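Local coordinates for protein glucuronan lyase A (Trichoderma reesei, PDB 2ZZJ) that probably cuts beta-1,4-glucuronan internally by elimination, as an endo-acting lyase of polysaccharide lyase family 20, and carries a bound calcium ion, at residues Q83-A94 and W106-N116; T1-H9 and D222-D232. All coordinates share one frame; numbering follows the deposited sequence.

Contact 1 (Q83-A94 and W106-N116)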
# COMPACT_ATOMS: atom_id res chain seq x y z
N GLN A 83 -13.52 -11.53 3.11
CA GLN A 83 -14.64 -10.72 3.58
C GLN A 83 -14.72 -9.44 2.77
O GLN A 83 -13.69 -8.99 2.20
CB GLN A 83 -14.52 -10.40 5.09
CG GLN A 83 -14.58 -11.61 6.00
CD GLN A 83 -15.97 -12.26 6.03
OE1 GLN A 83 -16.92 -11.78 5.42
NE2 GLN A 83 -16.08 -13.36 6.77
N PRO A 84 -15.93 -8.85 2.64
CA PRO A 84 -16.18 -7.64 1.88
C PRO A 84 -15.52 -6.36 2.41
O PRO A 84 -15.49 -5.36 1.69
CB PRO A 84 -17.72 -7.47 1.96
CG PRO A 84 -18.20 -8.42 2.99
CD PRO A 84 -17.18 -9.47 3.17
N GLN A 85 -15.05 -6.37 3.65
CA GLN A 85 -14.34 -5.20 4.20
C GLN A 85 -13.00 -5.04 3.50
O GLN A 85 -12.53 -5.97 2.84
CB GLN A 85 -14.14 -5.33 5.71
CG GLN A 85 -15.42 -5.11 6.53
CD GLN A 85 -15.19 -5.13 8.02
OE1 GLN A 85 -14.61 -6.06 8.56
NE2 GLN A 85 -15.72 -4.12 8.70
N SER A 86 -12.40 -3.86 3.63
CA SER A 86 -11.04 -3.63 3.15
C SER A 86 -10.01 -4.06 4.16
O SER A 86 -10.13 -3.73 5.34
CB SER A 86 -10.83 -2.14 2.87
OG SER A 86 -9.43 -1.82 2.79
N TYR A 87 -8.99 -4.77 3.69
CA TYR A 87 -7.71 -4.93 4.42
C TYR A 87 -6.66 -4.33 3.50
O TYR A 87 -6.42 -4.82 2.40
CB TYR A 87 -7.41 -6.40 4.76
CG TYR A 87 -8.41 -6.97 5.74
CD1 TYR A 87 -8.21 -6.83 7.11
CD2 TYR A 87 -9.60 -7.59 5.28
CE1 TYR A 87 -9.14 -7.33 8.02
CE2 TYR A 87 -10.54 -8.09 6.19
CZ TYR A 87 -10.31 -7.94 7.56
OH TYR A 87 -11.20 -8.40 8.51
N ASN A 88 -6.08 -3.21 3.94
CA ASN A 88 -5.17 -2.46 3.10
C ASN A 88 -3.80 -3.11 3.21
O ASN A 88 -3.42 -3.56 4.30
CB ASN A 88 -5.11 -1.00 3.56
CG ASN A 88 -4.59 -0.08 2.48
OD1 ASN A 88 -5.32 0.33 1.56
ND2 ASN A 88 -3.31 0.27 2.57
N ILE A 89 -3.08 -3.20 2.10
CA ILE A 89 -1.77 -3.86 2.11
C ILE A 89 -0.57 -2.94 1.77
O ILE A 89 0.58 -3.33 2.05
CB ILE A 89 -1.72 -5.15 1.25
CG1 ILE A 89 -2.00 -4.86 -0.24
CG2 ILE A 89 -2.72 -6.24 1.80
CD1 ILE A 89 -1.75 -6.11 -1.16
N ALA A 90 -0.82 -1.78 1.15
CA ALA A 90 0.24 -0.78 0.85
C ALA A 90 -0.40 0.58 0.65
O ALA A 90 -1.59 0.68 0.26
CB ALA A 90 1.01 -1.17 -0.41
N GLN A 91 0.36 1.65 0.90
CA GLN A 91 -0.21 2.98 0.64
C GLN A 91 0.86 4.02 0.53
O GLN A 91 1.93 3.87 1.16
CB GLN A 91 -1.19 3.38 1.75
CG GLN A 91 -0.65 3.37 3.17
CD GLN A 91 -1.58 4.10 4.16
OE1 GLN A 91 -2.36 4.97 3.75
NE2 GLN A 91 -1.51 3.75 5.43
N PHE A 92 0.55 5.04 -0.26
CA PHE A 92 1.32 6.29 -0.29
C PHE A 92 0.59 7.30 0.54
O PHE A 92 -0.66 7.45 0.41
CB PHE A 92 1.46 6.78 -1.71
CG PHE A 92 2.32 5.90 -2.57
CD1 PHE A 92 3.72 6.12 -2.62
CD2 PHE A 92 1.77 4.87 -3.31
CE1 PHE A 92 4.53 5.33 -3.43
CE2 PHE A 92 2.60 4.05 -4.11
CZ PHE A 92 3.98 4.29 -4.15
N ILE A 93 1.34 8.02 1.37
CA ILE A 93 0.72 8.95 2.31
C ILE A 93 1.68 10.07 2.70
O ILE A 93 2.88 9.84 3.02
CB ILE A 93 0.15 8.17 3.55
CG1 ILE A 93 -0.60 9.11 4.52
CG2 ILE A 93 1.26 7.34 4.25
CD1 ILE A 93 -1.21 8.36 5.67
N ALA A 94 1.15 11.30 2.69
CA ALA A 94 1.91 12.49 3.08
C ALA A 94 1.23 13.19 4.25
O ALA A 94 0.00 13.24 4.32
CB ALA A 94 1.99 13.45 1.94
N TRP A 106 -2.94 14.39 7.40
CA TRP A 106 -2.41 13.22 6.69
C TRP A 106 -3.36 12.87 5.57
O TRP A 106 -4.56 12.73 5.82
CB TRP A 106 -2.31 12.03 7.62
CG TRP A 106 -1.23 12.15 8.60
CD1 TRP A 106 -1.31 12.70 9.85
CD2 TRP A 106 0.13 11.72 8.43
NE1 TRP A 106 -0.08 12.64 10.47
CE2 TRP A 106 0.82 12.04 9.63
CE3 TRP A 106 0.84 11.10 7.38
CZ2 TRP A 106 2.18 11.75 9.81
CZ3 TRP A 106 2.18 10.81 7.56
CH2 TRP A 106 2.84 11.14 8.77
N MET A 107 -2.85 12.76 4.35
CA MET A 107 -3.67 12.36 3.23
C MET A 107 -3.03 11.19 2.51
O MET A 107 -1.97 11.35 1.89
CB MET A 107 -3.85 13.50 2.23
CG MET A 107 -5.00 13.29 1.31
SD MET A 107 -4.83 14.07 -0.26
CE MET A 107 -3.71 12.95 -1.13
N PRO A 108 -3.66 10.01 2.59
CA PRO A 108 -3.20 8.95 1.68
C PRO A 108 -3.60 9.26 0.26
O PRO A 108 -4.72 9.76 0.01
CB PRO A 108 -3.94 7.69 2.16
CG PRO A 108 -5.17 8.20 2.94
CD PRO A 108 -4.76 9.58 3.48
N SER A 109 -2.72 8.97 -0.69
CA SER A 109 -3.11 9.08 -2.09
C SER A 109 -3.44 7.71 -2.65
O SER A 109 -4.55 7.17 -2.47
CB SER A 109 -2.04 9.81 -2.91
OG SER A 109 -0.74 9.22 -2.81
N THR A 110 -2.48 7.13 -3.36
CA THR A 110 -2.69 5.81 -3.92
C THR A 110 -2.64 4.79 -2.77
O THR A 110 -1.78 4.88 -1.88
CB THR A 110 -1.71 5.49 -5.06
OG1 THR A 110 -2.18 6.09 -6.29
CG2 THR A 110 -1.57 3.99 -5.29
N MET A 111 -3.58 3.84 -2.81
CA MET A 111 -3.66 2.77 -1.81
C MET A 111 -3.88 1.46 -2.53
O MET A 111 -4.46 1.43 -3.64
CB MET A 111 -4.79 3.00 -0.78
CG MET A 111 -4.63 4.29 0.05
SD MET A 111 -6.11 4.60 1.09
CE MET A 111 -5.63 3.70 2.54
N ILE A 112 -3.41 0.38 -1.91
CA ILE A 112 -3.62 -0.94 -2.48
C ILE A 112 -4.25 -1.79 -1.40
O ILE A 112 -3.75 -1.84 -0.28
CB ILE A 112 -2.27 -1.58 -2.97
CG1 ILE A 112 -1.54 -0.59 -3.91
CG2 ILE A 112 -2.56 -2.99 -3.60
CD1 ILE A 112 -0.24 -1.08 -4.54
N TRP A 113 -5.35 -2.48 -1.73
CA TRP A 113 -6.05 -3.25 -0.71
C TRP A 113 -6.72 -4.49 -1.26
O TRP A 113 -6.80 -4.64 -2.47
CB TRP A 113 -7.04 -2.38 0.09
CG TRP A 113 -8.29 -1.84 -0.64
CD1 TRP A 113 -9.58 -2.33 -0.52
CD2 TRP A 113 -8.38 -0.66 -1.46
NE1 TRP A 113 -10.45 -1.55 -1.25
CE2 TRP A 113 -9.75 -0.53 -1.83
CE3 TRP A 113 -7.45 0.29 -1.92
CZ2 TRP A 113 -10.21 0.53 -2.64
CZ3 TRP A 113 -7.90 1.34 -2.75
CH2 TRP A 113 -9.28 1.43 -3.09
N ILE A 114 -7.12 -5.37 -0.34
CA ILE A 114 -7.95 -6.56 -0.63
C ILE A 114 -9.39 -6.26 -0.24
O ILE A 114 -9.63 -5.79 0.87
CB ILE A 114 -7.48 -7.82 0.20
CG1 ILE A 114 -5.97 -8.07 0.06
CG2 ILE A 114 -8.19 -9.09 -0.25
CD1 ILE A 114 -5.52 -8.36 -1.35
N GLN A 115 -10.35 -6.52 -1.13
CA GLN A 115 -11.77 -6.42 -0.82
C GLN A 115 -12.37 -7.71 -1.37
O GLN A 115 -12.19 -8.01 -2.53
CB GLN A 115 -12.36 -5.18 -1.53
CG GLN A 115 -13.60 -4.58 -0.93
CD GLN A 115 -13.94 -3.21 -1.51
OE1 GLN A 115 -13.18 -2.24 -1.38
NE2 GLN A 115 -15.13 -3.10 -2.11
N ASN A 116 -13.03 -8.50 -0.53
CA ASN A 116 -13.38 -9.88 -0.94
C ASN A 116 -12.10 -10.57 -1.39
O ASN A 116 -11.09 -10.46 -0.69
CB ASN A 116 -14.46 -9.85 -2.04
CG ASN A 116 -15.80 -9.30 -1.52
OD1 ASN A 116 -16.37 -9.86 -0.59
ND2 ASN A 116 -16.30 -8.21 -2.13
O HOH W 1 -10.78 -10.60 2.02
O HOH W 2 -17.03 -5.33 -0.60
O HOH W 3 -10.88 -7.89 2.32

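Contact 2 (T1-H9 and D222-D232). With CA (calcium ion), chain B.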
# COMPACT_ATOMS: atom_id res chain seq x y z
N THR A 1 17.65 2.46 -12.26
CA THR A 1 18.45 2.23 -11.02
C THR A 1 17.56 2.28 -9.79
O THR A 1 16.61 3.07 -9.74
CB THR A 1 19.44 3.37 -10.84
OG1 THR A 1 18.72 4.59 -11.10
CG2 THR A 1 20.59 3.23 -11.85
N ARG A 2 17.88 1.48 -8.79
CA ARG A 2 17.05 1.34 -7.60
C ARG A 2 17.40 2.44 -6.62
O ARG A 2 18.58 2.66 -6.35
CB ARG A 2 17.35 -0.01 -6.96
CG ARG A 2 16.18 -0.85 -6.62
CD ARG A 2 16.60 -2.33 -6.57
NE ARG A 2 17.89 -2.54 -5.94
CZ ARG A 2 18.44 -3.74 -5.69
NH1 ARG A 2 17.80 -4.86 -6.02
NH2 ARG A 2 19.64 -3.80 -5.08
N SER A 3 16.41 3.13 -6.05
CA SER A 3 16.68 4.05 -4.95
C SER A 3 16.44 3.40 -3.60
O SER A 3 16.93 3.86 -2.56
CB SER A 3 15.83 5.30 -5.12
OG SER A 3 14.47 4.94 -5.08
N PHE A 4 15.70 2.28 -3.59
CA PHE A 4 15.44 1.58 -2.34
C PHE A 4 15.31 0.09 -2.63
O PHE A 4 14.72 -0.27 -3.66
CB PHE A 4 14.13 2.09 -1.69
CG PHE A 4 13.75 1.37 -0.42
CD1 PHE A 4 14.49 1.51 0.75
CD2 PHE A 4 12.61 0.56 -0.40
CE1 PHE A 4 14.10 0.84 1.93
CE2 PHE A 4 12.22 -0.12 0.75
CZ PHE A 4 12.94 0.01 1.92
N TYR A 5 15.85 -0.74 -1.74
CA TYR A 5 15.67 -2.19 -1.85
C TYR A 5 15.61 -2.77 -0.46
O TYR A 5 16.46 -2.43 0.41
CB TYR A 5 16.79 -2.87 -2.66
CG TYR A 5 16.73 -4.37 -2.58
CD1 TYR A 5 15.63 -5.09 -3.11
CD2 TYR A 5 17.77 -5.10 -1.98
CE1 TYR A 5 15.57 -6.50 -3.02
CE2 TYR A 5 17.71 -6.51 -1.87
CZ TYR A 5 16.62 -7.19 -2.40
OH TYR A 5 16.56 -8.58 -2.32
N ASN A 6 14.62 -3.61 -0.20
CA ASN A 6 14.57 -4.33 1.08
C ASN A 6 14.27 -5.79 0.87
O ASN A 6 13.23 -6.14 0.28
CB ASN A 6 13.56 -3.71 2.04
CG ASN A 6 13.61 -4.34 3.43
OD1 ASN A 6 12.94 -5.34 3.71
ND2 ASN A 6 14.42 -3.74 4.33
N ASP A 7 15.16 -6.66 1.36
CA ASP A 7 15.02 -8.10 1.14
C ASP A 7 14.23 -8.82 2.23
O ASP A 7 14.39 -10.05 2.42
CB ASP A 7 16.40 -8.77 1.04
CG ASP A 7 17.15 -8.75 2.38
OD1 ASP A 7 16.76 -7.97 3.27
OD2 ASP A 7 18.14 -9.52 2.52
N GLY A 8 13.35 -8.12 2.93
CA GLY A 8 12.51 -8.76 3.96
C GLY A 8 13.20 -8.74 5.31
O GLY A 8 13.23 -9.76 6.01
N HIS A 9 13.70 -7.57 5.69
CA HIS A 9 14.35 -7.33 6.99
C HIS A 9 13.89 -5.99 7.58
O HIS A 9 13.50 -5.05 6.87
CB HIS A 9 15.88 -7.28 6.81
CG HIS A 9 16.54 -8.63 6.79
ND1 HIS A 9 17.07 -9.19 5.65
CD2 HIS A 9 16.75 -9.53 7.78
CE1 HIS A 9 17.58 -10.37 5.93
NE2 HIS A 9 17.39 -10.61 7.22
N ASP A 222 7.89 -9.21 1.24
CA ASP A 222 9.30 -9.42 0.91
C ASP A 222 9.65 -8.64 -0.34
O ASP A 222 8.77 -8.22 -1.09
CB ASP A 222 9.51 -10.92 0.68
CG ASP A 222 10.98 -11.36 0.85
OD1 ASP A 222 11.87 -10.49 1.06
OD2 ASP A 222 11.20 -12.57 0.76
N GLU A 223 10.96 -8.50 -0.60
CA GLU A 223 11.46 -8.07 -1.86
C GLU A 223 10.79 -6.75 -2.32
O GLU A 223 10.14 -6.70 -3.37
CB GLU A 223 11.27 -9.23 -2.90
CG GLU A 223 12.15 -9.16 -4.11
CD GLU A 223 13.66 -9.40 -3.82
OE1 GLU A 223 14.39 -9.35 -4.83
OE2 GLU A 223 14.10 -9.60 -2.65
N VAL A 224 10.94 -5.70 -1.51
CA VAL A 224 10.36 -4.39 -1.82
C VAL A 224 11.43 -3.52 -2.45
O VAL A 224 12.59 -3.54 -2.01
CB VAL A 224 9.82 -3.68 -0.53
CG1 VAL A 224 9.04 -2.39 -0.90
CG2 VAL A 224 8.91 -4.63 0.30
N ALA A 225 11.05 -2.75 -3.48
CA ALA A 225 12.01 -1.92 -4.21
C ALA A 225 11.32 -0.70 -4.80
O ALA A 225 10.11 -0.76 -5.14
CB ALA A 225 12.71 -2.72 -5.34
N VAL A 226 12.11 0.39 -4.93
CA VAL A 226 11.69 1.59 -5.65
C VAL A 226 12.82 1.88 -6.62
O VAL A 226 14.00 1.77 -6.26
CB VAL A 226 11.46 2.83 -4.71
CG1 VAL A 226 10.92 4.01 -5.55
CG2 VAL A 226 10.50 2.48 -3.55
N GLY A 227 12.48 2.21 -7.86
CA GLY A 227 13.50 2.44 -8.88
C GLY A 227 12.93 3.07 -10.12
O GLY A 227 11.79 3.53 -10.14
N THR A 228 13.74 3.06 -11.18
CA THR A 228 13.40 3.81 -12.39
C THR A 228 13.05 2.93 -13.57
O THR A 228 12.65 3.43 -14.61
CB THR A 228 14.51 4.81 -12.79
OG1 THR A 228 15.70 4.10 -13.07
CG2 THR A 228 14.80 5.77 -11.63
N THR A 229 13.19 1.61 -13.41
CA THR A 229 12.79 0.65 -14.46
C THR A 229 11.96 -0.47 -13.85
O THR A 229 11.98 -0.66 -12.62
CB THR A 229 14.02 0.06 -15.20
OG1 THR A 229 14.74 -0.86 -14.35
CG2 THR A 229 14.98 1.20 -15.63
N PHE A 230 11.24 -1.22 -14.69
CA PHE A 230 10.53 -2.41 -14.23
C PHE A 230 11.49 -3.44 -13.62
O PHE A 230 11.23 -3.98 -12.51
CB PHE A 230 9.78 -3.03 -15.45
CG PHE A 230 8.91 -4.21 -15.11
CD1 PHE A 230 7.54 -4.06 -14.88
CD2 PHE A 230 9.45 -5.50 -15.05
CE1 PHE A 230 6.73 -5.18 -14.54
CE2 PHE A 230 8.66 -6.62 -14.74
CZ PHE A 230 7.28 -6.46 -14.47
N ALA A 231 12.59 -3.75 -14.33
CA ALA A 231 13.53 -4.76 -13.82
C ALA A 231 14.12 -4.36 -12.45
O ALA A 231 14.47 -5.23 -11.66
CB ALA A 231 14.67 -5.03 -14.82
N ASP A 232 14.27 -3.05 -12.20
CA ASP A 232 14.78 -2.62 -10.89
C ASP A 232 13.91 -3.12 -9.74
O ASP A 232 14.42 -3.47 -8.67
CB ASP A 232 14.81 -1.10 -10.78
CG ASP A 232 15.98 -0.49 -11.46
OD1 ASP A 232 17.04 -1.13 -11.52
OD2 ASP A 232 15.85 0.66 -11.87
CA CA B . 13.67 -12.11 1.42
O HOH W 4 14.62 -11.26 -0.62
O HOH W 5 15.91 -12.35 2.48

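Contact 1 (Q83-A94 and W106-N116)
Asn88 and Ile112 meet where the antiparallel pairing of 83-94 with 106-116 slips by one residue, a worked example of how a sheet absorbs an extra residue. Ile112 O receives two backbone donors, Ile89 N at 2.8 Å and Ala90 N at 3.3 Å, which defines a classic bulge. The Asn88 side chain follows this irregularity. Its CB only skirts Ile112 O, and chi1 of -160° swings CG away from its own amide nitrogen and back toward the partner strand, where CG lies 3.4 Å from Ile112 O. OD1 settles 3.2 Å from Ile112 O, a contact between two acceptors and hence no bond, with the methyl CE of Met111 and CB of Trp113 also against it. The tip, ND2, donates to Ala90 O at 2.9 Å, from well above the carbonyl plane; Ile112 N takes the same oxygen from the opposite face, leaving it gripped twice. Beyond Asn88, on the same face, the Trp113 indole directs NE1 to Gln115 OE1 (2.8 Å, 171° at the hydrogen), the acceptor lying in the ring plane. Ser86 OG approaches CD1 of this indole and bonds Asn202 at the start of helix 202-207. Gln91 and Met111 run side by side, and Glu55 takes the Gln91 amide. Ala90 and Ile112 point to the other face, where Ile89 CG1 packs 3.9 Å from Ile112 CG2. A second bulge follows: Thr110 O accepts from Phe92 N, and Ser109 N donates to Phe92 O, as the chain bends at Thr110. Past it, Ile93 sets CG1 at the edge of the Trp106 indole, 3.8 Å from CE3. Twice-bulged and strongly bent, this beta hairpin belongs to one of the two curved antiparallel sheets of a beta-jelly roll.

Contact 2 (T1-H9 and D222-D232)
Tyr5 OH donates to Glu223 OE2 at 2.7 Å, with ring and carboxylate planes 82° apart, toward the calcium end of the strand pair. The close-packed part of the contact is the antiparallel pairing of strands 4-6 and 222-227. Phe4 turns its ring edge to Val224 CG1, while its CB rests near Val226 CG2; beyond the two segments, His58 stacks on the Phe4 ring and Trp13 meets it edge-to-face. Bulges bracket the pairing: Ser3 N and Phe4 N both reach Val226 O, and Glu223 with Val224 faces Asn6 in a G1 bulge. The face carrying Arg2 and Tyr5 is more exposed; there Arg2 NH1 lies 3.6 Å above the Tyr5 ring plane, near the rim. The solvent side, at exposed Thr1 and Thr228, relies on polar links instead. There the terminal amine, Thr1 N, forms a salt bridge with the syn side of Asp232 OD2 (2.6 Å) and a bond to Thr228 OG1 (2.7 Å). The same carboxylate belongs to a capping box with Thr229 at the start of a short helix. At the far end calcium is held by Asp7 O at 2.4 Å, by both carboxylate oxygens of Asp222, by two waters, and by the backbone oxygens of Lys33 and Ser36. One of the waters donates to Glu223 OE2, and Lys33 NZ bridges to Glu223 OE1. Positive charge at both ends, amine and calcium, is thus met by carboxylates of 222-232, which suggests that electrostatics probably helps hold the N-terminal segment where apolar packing gives out.

Overall arrangement
The chain starts in contact 2, whose first segment, 1-9, waits for its partner across more than two hundred residues until 222-232 arrives; the contact therefore closes nearly the whole fold. Contact 1 falls within that span, with no crossing, and closes a hairpin over just eleven intervening residues. The two belong to different antiparallel sheets, with centres about 20 Å apart and nearest atoms about 7 Å apart, so they do not touch. Strand 192-197 mediates between them: it pairs with 86-95, while its Phe195 packs on Val224 and Val226. Tyr221, just before 222-232, also bonds Ile89 O, tying the sheets together.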